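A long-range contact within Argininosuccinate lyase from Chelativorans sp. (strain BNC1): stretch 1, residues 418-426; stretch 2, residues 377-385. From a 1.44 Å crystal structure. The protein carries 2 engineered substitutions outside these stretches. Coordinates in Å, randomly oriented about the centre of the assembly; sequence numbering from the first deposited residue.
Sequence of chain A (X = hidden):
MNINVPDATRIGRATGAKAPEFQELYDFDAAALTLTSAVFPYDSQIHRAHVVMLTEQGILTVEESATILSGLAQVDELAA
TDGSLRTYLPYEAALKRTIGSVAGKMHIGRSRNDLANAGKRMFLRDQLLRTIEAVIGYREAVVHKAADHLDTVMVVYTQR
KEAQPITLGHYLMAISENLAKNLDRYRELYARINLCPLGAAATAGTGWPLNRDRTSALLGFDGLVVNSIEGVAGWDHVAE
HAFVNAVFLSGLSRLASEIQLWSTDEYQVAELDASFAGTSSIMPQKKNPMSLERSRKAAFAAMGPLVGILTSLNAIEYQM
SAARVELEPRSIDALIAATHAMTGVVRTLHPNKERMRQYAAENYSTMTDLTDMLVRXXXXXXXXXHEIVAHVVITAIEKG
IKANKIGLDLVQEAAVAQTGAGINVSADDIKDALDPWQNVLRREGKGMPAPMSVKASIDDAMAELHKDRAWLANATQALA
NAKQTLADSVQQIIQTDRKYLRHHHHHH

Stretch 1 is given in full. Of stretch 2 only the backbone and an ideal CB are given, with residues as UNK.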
# COMPACT_ATOMS: atom_id res chain seq x y z
N GLN A 418 -12.71 19.80 45.92
CA GLN A 418 -13.35 19.89 44.61
C GLN A 418 -14.82 20.26 44.70
O GLN A 418 -15.40 20.68 43.69
CB GLN A 418 -13.22 18.54 43.90
CG GLN A 418 -13.20 18.63 42.39
CD GLN A 418 -12.05 19.45 41.87
OE1 GLN A 418 -10.94 19.39 42.40
NE2 GLN A 418 -12.30 20.22 40.82
N THR A 419 -15.42 20.17 45.88
CA THR A 419 -16.87 20.28 46.03
C THR A 419 -17.27 21.09 47.26
O THR A 419 -18.44 21.45 47.36
CB THR A 419 -17.45 18.85 46.05
OG1 THR A 419 -18.24 18.64 44.87
CG2 THR A 419 -18.28 18.56 47.28
N GLY A 420 -16.34 21.43 48.15
CA GLY A 420 -16.65 22.12 49.38
C GLY A 420 -17.27 21.24 50.45
O GLY A 420 -17.38 21.67 51.60
N ALA A 421 -17.67 20.02 50.09
CA ALA A 421 -18.40 19.14 50.98
C ALA A 421 -17.72 17.78 51.05
O ALA A 421 -17.11 17.32 50.08
CB ALA A 421 -19.84 18.93 50.49
N GLY A 422 -17.83 17.15 52.21
CA GLY A 422 -17.39 15.78 52.36
C GLY A 422 -18.32 14.84 51.62
O GLY A 422 -19.20 15.24 50.86
N ILE A 423 -18.12 13.55 51.85
CA ILE A 423 -18.90 12.53 51.16
C ILE A 423 -19.12 11.36 52.10
O ILE A 423 -18.20 10.95 52.83
CB ILE A 423 -18.25 12.12 49.82
CG1 ILE A 423 -19.16 11.14 49.07
CG2 ILE A 423 -16.87 11.54 50.05
CD1 ILE A 423 -19.15 11.34 47.54
N ASN A 424 -20.33 10.81 52.08
CA ASN A 424 -20.78 9.86 53.09
C ASN A 424 -20.45 8.43 52.64
O ASN A 424 -21.31 7.65 52.22
CB ASN A 424 -22.27 10.04 53.36
CG ASN A 424 -22.64 9.78 54.80
OD1 ASN A 424 -21.92 10.16 55.72
ND2 ASN A 424 -23.77 9.12 55.01
N VAL A 425 -19.16 8.09 52.74
CA VAL A 425 -18.67 6.74 52.47
C VAL A 425 -17.69 6.36 53.57
O VAL A 425 -17.07 7.21 54.21
CB VAL A 425 -18.01 6.60 51.08
CG1 VAL A 425 -19.00 6.96 49.97
CG2 VAL A 425 -16.76 7.46 50.99
N SER A 426 -17.55 5.06 53.78
CA SER A 426 -16.75 4.53 54.87
C SER A 426 -15.37 4.12 54.39
O SER A 426 -15.10 3.97 53.19
CB SER A 426 -17.44 3.31 55.48
OG SER A 426 -17.42 2.22 54.57
N UNK A 377 -23.08 4.51 46.08
CA UNK A 377 -23.33 4.66 47.51
C UNK A 377 -24.03 5.97 47.85
O UNK A 377 -24.94 5.98 48.69
CB UNK A 377 -22.01 4.57 48.28
N UNK A 378 -23.63 7.09 47.25
CA UNK A 378 -24.20 8.39 47.58
C UNK A 378 -25.05 8.98 46.46
O UNK A 378 -25.64 10.05 46.65
CB UNK A 378 -23.08 9.37 47.93
N UNK A 379 -25.12 8.32 45.31
CA UNK A 379 -26.05 8.70 44.27
C UNK A 379 -25.68 9.92 43.46
O UNK A 379 -26.51 10.38 42.66
CB UNK A 379 -27.42 8.93 44.90
N UNK A 380 -24.47 10.46 43.63
CA UNK A 380 -24.02 11.55 42.75
C UNK A 380 -23.92 11.03 41.32
O UNK A 380 -23.88 9.82 41.07
CB UNK A 380 -22.67 12.11 43.21
N UNK A 381 -23.88 11.96 40.36
CA UNK A 381 -23.76 11.57 38.96
C UNK A 381 -22.32 11.20 38.64
O UNK A 381 -21.39 11.55 39.38
CB UNK A 381 -24.24 12.70 38.04
N UNK A 382 -22.12 10.50 37.52
CA UNK A 382 -20.81 9.95 37.23
C UNK A 382 -19.78 11.05 36.99
O UNK A 382 -18.60 10.90 37.35
CB UNK A 382 -20.89 9.02 36.01
N UNK A 383 -20.18 12.15 36.36
CA UNK A 383 -19.23 13.21 36.04
C UNK A 383 -18.68 13.87 37.31
O UNK A 383 -17.48 14.16 37.38
CB UNK A 383 -19.89 14.26 35.15
N UNK A 384 -19.52 14.10 38.33
CA UNK A 384 -18.99 14.72 39.55
C UNK A 384 -18.11 13.75 40.34
O UNK A 384 -17.11 14.15 40.94
CB UNK A 384 -20.14 15.21 40.43
N UNK A 385 -18.50 12.47 40.38
CA UNK A 385 -17.67 11.49 41.06
C UNK A 385 -16.30 11.41 40.39
O UNK A 385 -15.27 11.35 41.07
CB UNK A 385 -18.35 10.12 41.06

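Position 377 lies in helical geometry (phi/psi -84/-43), and its CA-to-CB bond points toward stretch 1. The ideal CB lies 4.2 Å from Val425 CG1 and 5.1 Å from Asn424 O, so the first carbons of a side chain must tolerate a methyl group, while no charge constrains its end. An aliphatic residue or a long polar one with an aliphatic stem would suit. The deposited residue is Arg377: its CB packs at 4.2 Å from Val425 CG1, and chi1, chi2 and chi3 are all m.

Position 378 also points toward stretch 1, and its surroundings are more apolar. Its ideal CB is 4.4 Å from Ile423 CD1 and 5.2 Å from Val425 CG1, with Asn424 O at 4.9 Å. Two separate methyl groups invite a small or medium aliphatic side chain; valine, isoleucine, leucine or alanine could each be argued. Val378 is found, with chi1 m. Both branches of Val378 pack on Ile423, CG2 at 3.5 Å from Ile423 CD1 and CG1 at 3.9 Å from Ile423 CG1; Val378 CG1 also lies 3.8 Å from Val425 CG1 and 3.4 Å from Asn424 O. It has the largest covered area in stretch 2, 60 Å².

Position 379 has phi/psi 77/7, the first residue to leave the helix. Positive phi favours glycine, with asparagine a common alternative, and nothing of stretch 1 lies within 5.5 Å of the ideal CB. The residue is Gly379.

At 380 CA-to-CB again points toward stretch 1, but the ideal CB has no neighbour there within 5.5 Å. Reaching the Ile423 methyl therefore takes a longer apolar chain: isoleucine, leucine or methionine. Ile380, with chi1 p and chi2 t, brings CD1 to 3.9 Å from Ile423 CD1.

Position 381 precedes a helix, with phi/psi -78/163, so aspartate, asparagine, serine or threonine would serve as N-cap. Asp381 OD2 accepts from the backbone N of position 384 at 3.2 Å, with an N-H...acceptor angle of 148°, a capping bond.

Positions 382 and 383 are helical and out of reach, so stretch 1 does not select among side chains; they are Tyr382 and Arg383.

Position 384 points sideways, with no stretch 1 atom within 5.5 Å of its ideal CB. Thr419 offers a hydroxyl farther off, across a CA-to-CA distance of 8.8 Å, so a long polar chain such as glutamate or glutamine could reach it. Glu384 does so with chi1 and chi2 both t: Thr419 OG1 donates a weak hydrogen bond to Glu384 OE2 at 2.9 Å.

Position 385 is helical and points away, leaving the choice open from this side. It is Ala385.

Stretch 2, residues 377-385: RVGIDYREA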
# COMPACT_ATOMS: atom_id res chain seq x y z
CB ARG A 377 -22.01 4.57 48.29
CG ARG A 377 -21.38 3.18 48.28
CD ARG A 377 -22.05 2.24 49.28
NE ARG A 377 -21.79 2.63 50.66
CZ ARG A 377 -22.29 2.01 51.73
NH1 ARG A 377 -23.09 0.97 51.58
NH2 ARG A 377 -21.99 2.45 52.94
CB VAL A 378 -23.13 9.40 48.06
CG1 VAL A 378 -22.26 8.77 49.15
CG2 VAL A 378 -22.27 9.88 46.91
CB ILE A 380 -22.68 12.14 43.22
CG1 ILE A 380 -21.59 11.08 43.25
CG2 ILE A 380 -22.82 12.74 44.61
CD1 ILE A 380 -20.28 11.60 43.85
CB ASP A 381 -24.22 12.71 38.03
CG ASP A 381 -23.28 13.89 38.04
OD1 ASP A 381 -23.33 14.69 39.01
OD2 ASP A 381 -22.47 14.02 37.10
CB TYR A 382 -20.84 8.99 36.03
CG TYR A 382 -19.56 8.17 36.04
CD1 TYR A 382 -19.46 7.04 36.82
CD2 TYR A 382 -18.44 8.60 35.35
CE1 TYR A 382 -18.29 6.32 36.89
CE2 TYR A 382 -17.25 7.88 35.42
CZ TYR A 382 -17.19 6.74 36.19
OH TYR A 382 -16.03 6.01 36.29
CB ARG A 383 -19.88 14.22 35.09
CG ARG A 383 -18.93 15.19 34.38
CD ARG A 383 -17.80 14.48 33.65
NE ARG A 383 -18.29 13.47 32.72
CZ ARG A 383 -17.71 12.29 32.51
NH1 ARG A 383 -18.25 11.43 31.65
NH2 ARG A 383 -16.60 11.96 33.16
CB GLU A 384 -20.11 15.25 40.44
CG GLU A 384 -19.58 15.96 41.70
CD GLU A 384 -20.67 16.45 42.65
OE1 GLU A 384 -21.84 16.04 42.48
OE2 GLU A 384 -20.36 17.23 43.58
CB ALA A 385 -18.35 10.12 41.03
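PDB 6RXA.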